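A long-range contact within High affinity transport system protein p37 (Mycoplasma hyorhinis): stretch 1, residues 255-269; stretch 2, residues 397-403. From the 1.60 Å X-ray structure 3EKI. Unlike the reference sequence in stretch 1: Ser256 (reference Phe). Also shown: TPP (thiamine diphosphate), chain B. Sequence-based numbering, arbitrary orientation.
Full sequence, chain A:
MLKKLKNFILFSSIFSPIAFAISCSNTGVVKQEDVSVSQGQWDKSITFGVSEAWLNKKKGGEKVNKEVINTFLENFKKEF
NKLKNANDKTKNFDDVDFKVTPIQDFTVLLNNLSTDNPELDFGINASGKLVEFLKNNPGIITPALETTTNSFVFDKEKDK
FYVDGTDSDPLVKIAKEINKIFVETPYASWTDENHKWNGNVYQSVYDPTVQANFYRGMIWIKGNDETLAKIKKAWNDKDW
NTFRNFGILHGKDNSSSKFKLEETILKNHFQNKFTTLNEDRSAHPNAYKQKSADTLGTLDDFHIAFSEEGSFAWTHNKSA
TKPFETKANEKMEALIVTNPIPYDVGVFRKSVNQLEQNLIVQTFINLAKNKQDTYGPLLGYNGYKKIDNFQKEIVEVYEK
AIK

Stretch 1 (255-269) SSSKFKLEETILKNH
Stretch 2, residues 397-403: VYEKAIK

The chain's own C-terminus is part of this contact: the terminal carboxylate of Lys403 accepts a hydrogen bond from a helix some 135 residues earlier, Asn268 ND2 lying 3.1 Å from Lys403 OXT with an N-H...O angle of 159°. It illustrates how a chain terminus can be held by a polar side chain of a distant helix, an amide N-H meeting the negatively charged carboxylate.

The two helices, 256-269 and one that begins earlier in the chain and runs through 397, have their N-to-C directions 50° apart and their axes 9.9 Å apart at closest approach. They come nearest in backbone at Thr264 and Ile402, whose CA atoms are 5.5 Å apart. The first helix opens with a wide pi-type turn, Lys260 N bonding Ser255 O at 2.9 Å and Leu261 N bonding Ser256 O at 2.8 Å; regular i-to-i+4 bonds follow from Glu263 onward.

Ser256, Lys260, Thr264 and Asn268, all with chi1 m, point toward the second helix. Thr264 OG1 sits 3.0 Å from Ile402 O, while its CG2 lies 3.4 Å from Ala401 O. Beside it, Leu261 (m, t) lies sideways but extends CD2 to 3.9 Å from Ala401 CB and 4.1 Å from Ile402 CG2, an apolar patch; Ile402 is p, t. Water also donates to Leu261 O (2.8 Å) and Ala401 O (3.2 Å), bridging the backbones.

At the other end, Tyr398 (chi1 171°, chi2 80°) reaches Lys260, its OH 3.9 Å from Lys260 CD. Its ring presents an edge to Ser256, with CE1 3.9 Å from Ser256 OG, and a second water joins Ser256 OG to Tyr398 OH at 2.8 Å each. Ser256, Phe in the reference sequence, also uses its backbone: Ser256 N bonds thiamine diphosphate O2B at 2.9 Å, so the helix start serves both ligand and contact.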

# COMPACT_ATOMS: atom_id res chain seq x y z
N SER A 255 -1.58 9.40 5.56
CA SER A 255 -1.05 8.40 4.65
C SER A 255 0.42 8.07 4.94
O SER A 255 1.25 8.97 5.11
CB SER A 255 -1.15 8.86 3.20
OG SER A 255 -0.53 7.91 2.35
N SER A 256 0.80 6.80 4.98
CA SER A 256 2.22 6.46 5.07
C SER A 256 2.91 6.74 3.74
O SER A 256 3.87 7.54 3.70
CB SER A 256 2.46 5.01 5.48
OG SER A 256 1.82 4.69 6.70
N SER A 257 2.47 6.12 2.66
CA SER A 257 3.17 6.15 1.39
C SER A 257 2.89 7.41 0.56
O SER A 257 3.55 7.55 -0.50
CB SER A 257 2.85 4.93 0.53
OG SER A 257 1.50 4.88 0.15
N LYS A 258 1.98 8.27 0.94
CA LYS A 258 1.71 9.52 0.20
C LYS A 258 1.92 10.73 1.09
O LYS A 258 1.57 11.86 0.74
CB LYS A 258 0.32 9.47 -0.43
CG LYS A 258 0.23 8.39 -1.49
CD LYS A 258 -1.20 8.00 -1.79
CE LYS A 258 -1.76 7.10 -0.71
NZ LYS A 258 -1.44 5.69 -0.99
N PHE A 259 2.56 10.50 2.23
CA PHE A 259 2.83 11.60 3.15
C PHE A 259 3.96 11.32 4.14
O PHE A 259 5.01 11.87 4.04
CB PHE A 259 1.56 12.07 3.91
CG PHE A 259 1.67 13.47 4.47
CD1 PHE A 259 2.33 13.69 5.63
CD2 PHE A 259 1.17 14.53 3.80
CE1 PHE A 259 2.45 14.96 6.14
CE2 PHE A 259 1.29 15.75 4.28
CZ PHE A 259 1.94 15.96 5.47
N LYS A 260 3.76 10.45 5.11
CA LYS A 260 4.70 10.31 6.21
C LYS A 260 6.03 9.70 5.79
O LYS A 260 7.07 10.17 6.27
CB LYS A 260 4.08 9.48 7.36
CG LYS A 260 2.84 10.12 7.94
CD LYS A 260 2.13 9.21 8.94
CE LYS A 260 1.68 9.98 10.17
NZ LYS A 260 0.26 10.41 10.05
N LEU A 261 6.08 8.70 4.92
CA LEU A 261 7.37 8.11 4.58
C LEU A 261 8.23 9.11 3.82
O LEU A 261 9.45 9.12 4.01
CB LEU A 261 7.20 6.83 3.77
CG LEU A 261 6.62 5.68 4.59
CD1 LEU A 261 6.17 4.55 3.67
CD2 LEU A 261 7.63 5.17 5.60
N GLU A 262 7.60 9.90 2.97
CA GLU A 262 8.34 10.92 2.22
C GLU A 262 8.77 12.06 3.14
O GLU A 262 9.87 12.59 2.99
CB GLU A 262 7.51 11.45 1.04
CG GLU A 262 7.25 10.43 -0.04
CD GLU A 262 6.05 9.53 0.14
OE1 GLU A 262 5.38 9.61 1.19
OE2 GLU A 262 5.79 8.76 -0.82
N GLU A 263 7.88 12.45 4.07
CA GLU A 263 8.27 13.45 5.07
C GLU A 263 9.55 13.05 5.77
O GLU A 263 10.48 13.85 5.97
CB GLU A 263 7.15 13.66 6.09
CG GLU A 263 7.55 14.45 7.34
CD GLU A 263 6.33 14.65 8.21
OE1 GLU A 263 5.97 15.77 8.56
OE2 GLU A 263 5.69 13.62 8.55
N THR A 264 9.68 11.79 6.20
CA THR A 264 10.88 11.28 6.83
C THR A 264 12.12 11.43 5.94
O THR A 264 13.16 11.88 6.42
CB THR A 264 10.72 9.79 7.19
OG1 THR A 264 9.68 9.67 8.18
CG2 THR A 264 11.96 9.21 7.84
N ILE A 265 12.01 11.04 4.67
CA ILE A 265 13.17 11.21 3.78
C ILE A 265 13.62 12.67 3.65
O ILE A 265 14.81 12.97 3.71
CB ILE A 265 12.85 10.62 2.40
CG1 ILE A 265 12.61 9.10 2.42
CG2 ILE A 265 13.92 10.94 1.39
CD1 ILE A 265 13.70 8.30 3.10
N LEU A 266 12.66 13.57 3.49
CA LEU A 266 12.91 15.01 3.37
C LEU A 266 13.52 15.58 4.62
O LEU A 266 14.44 16.40 4.55
CB LEU A 266 11.61 15.74 3.00
CG LEU A 266 11.03 15.43 1.63
CD1 LEU A 266 9.74 16.18 1.37
CD2 LEU A 266 12.02 15.72 0.51
N LYS A 267 13.01 15.16 5.78
CA LYS A 267 13.62 15.57 7.03
C LYS A 267 15.02 15.03 7.21
O LYS A 267 15.92 15.77 7.68
CB LYS A 267 12.72 15.12 8.20
CG LYS A 267 13.24 15.56 9.56
CD LYS A 267 12.24 16.51 10.22
CE LYS A 267 11.09 15.78 10.88
NZ LYS A 267 9.80 15.92 10.15
N ASN A 268 15.30 13.78 6.85
CA ASN A 268 16.61 13.19 6.97
C ASN A 268 17.61 13.81 5.98
O ASN A 268 18.81 13.84 6.26
CB ASN A 268 16.55 11.68 6.77
CG ASN A 268 15.86 11.01 7.97
OD1 ASN A 268 15.66 11.67 8.99
ND2 ASN A 268 15.50 9.75 7.84
N HIS A 269 17.10 14.28 4.85
CA HIS A 269 17.95 14.88 3.83
C HIS A 269 18.22 16.35 4.12
O HIS A 269 19.37 16.77 4.25
CB HIS A 269 17.31 14.73 2.44
CG HIS A 269 18.24 15.06 1.31
ND1 HIS A 269 19.35 14.31 1.01
CD2 HIS A 269 18.21 16.07 0.41
CE1 HIS A 269 19.97 14.84 -0.03
NE2 HIS A 269 19.30 15.91 -0.41
N VAL A 397 9.11 -2.32 12.60
CA VAL A 397 9.52 -2.08 11.25
C VAL A 397 9.02 -0.71 10.82
O VAL A 397 9.72 0.01 10.19
CB VAL A 397 8.93 -3.17 10.32
CG1 VAL A 397 9.20 -2.96 8.77
CG2 VAL A 397 9.45 -4.46 10.73
N TYR A 398 7.77 -0.41 11.13
CA TYR A 398 7.19 0.88 10.81
C TYR A 398 7.95 2.01 11.50
O TYR A 398 8.25 3.01 10.84
CB TYR A 398 5.72 0.94 11.21
CG TYR A 398 5.05 2.28 11.12
CD1 TYR A 398 4.60 2.78 9.90
CD2 TYR A 398 4.86 3.08 12.25
CE1 TYR A 398 3.98 4.02 9.82
CE2 TYR A 398 4.26 4.31 12.18
CZ TYR A 398 3.82 4.77 10.97
OH TYR A 398 3.21 6.01 10.90
N GLU A 399 8.25 1.82 12.79
CA GLU A 399 8.92 2.90 13.52
C GLU A 399 10.31 3.16 12.95
O GLU A 399 10.69 4.34 12.90
CB GLU A 399 8.96 2.59 15.02
CG GLU A 399 7.63 2.71 15.73
CD GLU A 399 6.83 3.97 15.58
OE1 GLU A 399 5.57 3.89 15.54
OE2 GLU A 399 7.41 5.07 15.48
N LYS A 400 11.04 2.14 12.53
CA LYS A 400 12.37 2.37 11.97
C LYS A 400 12.25 3.19 10.68
O LYS A 400 13.14 4.00 10.40
CB LYS A 400 13.14 1.08 11.70
CG LYS A 400 14.50 1.27 11.07
CD LYS A 400 15.21 -0.06 10.85
CE LYS A 400 16.60 0.18 10.27
NZ LYS A 400 17.41 -1.07 10.29
N ALA A 401 11.18 2.99 9.91
CA ALA A 401 11.06 3.66 8.62
C ALA A 401 10.75 5.13 8.74
O ALA A 401 11.16 5.90 7.85
CB ALA A 401 9.99 2.99 7.77
N ILE A 402 10.03 5.52 9.78
CA ILE A 402 9.64 6.92 9.94
C ILE A 402 10.63 7.69 10.79
O ILE A 402 10.46 8.90 10.95
CB ILE A 402 8.22 7.04 10.51
CG1 ILE A 402 8.04 6.43 11.90
CG2 ILE A 402 7.22 6.46 9.52
CD1 ILE A 402 6.85 7.02 12.63
N LYS A 403 11.63 7.01 11.31
CA LYS A 403 12.87 7.59 11.80
C LYS A 403 13.82 7.77 10.62
O LYS A 403 14.02 6.88 9.77
CB LYS A 403 13.45 6.74 12.93
CG LYS A 403 12.81 7.04 14.28
CD LYS A 403 13.11 5.97 15.31
CE LYS A 403 12.13 5.98 16.48
NZ LYS A 403 11.81 4.60 16.96
OXT LYS A 403 14.36 8.90 10.55
N1' TPP B . -1.33 -3.59 -6.41
C2' TPP B . -2.58 -3.65 -6.92
CM2 TPP B . -2.91 -4.72 -7.96
N3' TPP B . -3.53 -2.78 -6.52
C4' TPP B . -3.24 -1.90 -5.52
N4' TPP B . -4.22 -1.11 -5.08
C5' TPP B . -1.94 -1.79 -5.02
C6' TPP B . -0.99 -2.68 -5.51
C7' TPP B . -1.48 -0.78 -3.95
N3 TPP B . -1.62 -1.21 -2.55
C2 TPP B . -2.55 -2.04 -2.09
S1 TPP B . -2.32 -2.29 -0.38
C5 TPP B . -0.94 -1.21 -0.34
C4 TPP B . -0.82 -0.65 -1.60
CM4 TPP B . 0.42 0.19 -1.99
C6 TPP B . -0.18 -0.83 0.93
C7 TPP B . -0.99 0.17 1.77
O7 TPP B . -1.14 1.39 1.02
PA TPP B . -2.30 2.46 1.25
O1A TPP B . -2.31 3.39 0.10
O2A TPP B . -3.60 1.77 1.52
O3A TPP B . -1.99 3.20 2.62
PB TPP B . -1.07 4.49 2.82
O1B TPP B . 0.34 4.18 2.43
O2B TPP B . -1.20 4.80 4.37
O3B TPP B . -1.69 5.73 2.05
O HOH W 1 1.10 6.02 9.02
O HOH W 2 10.87 6.79 4.82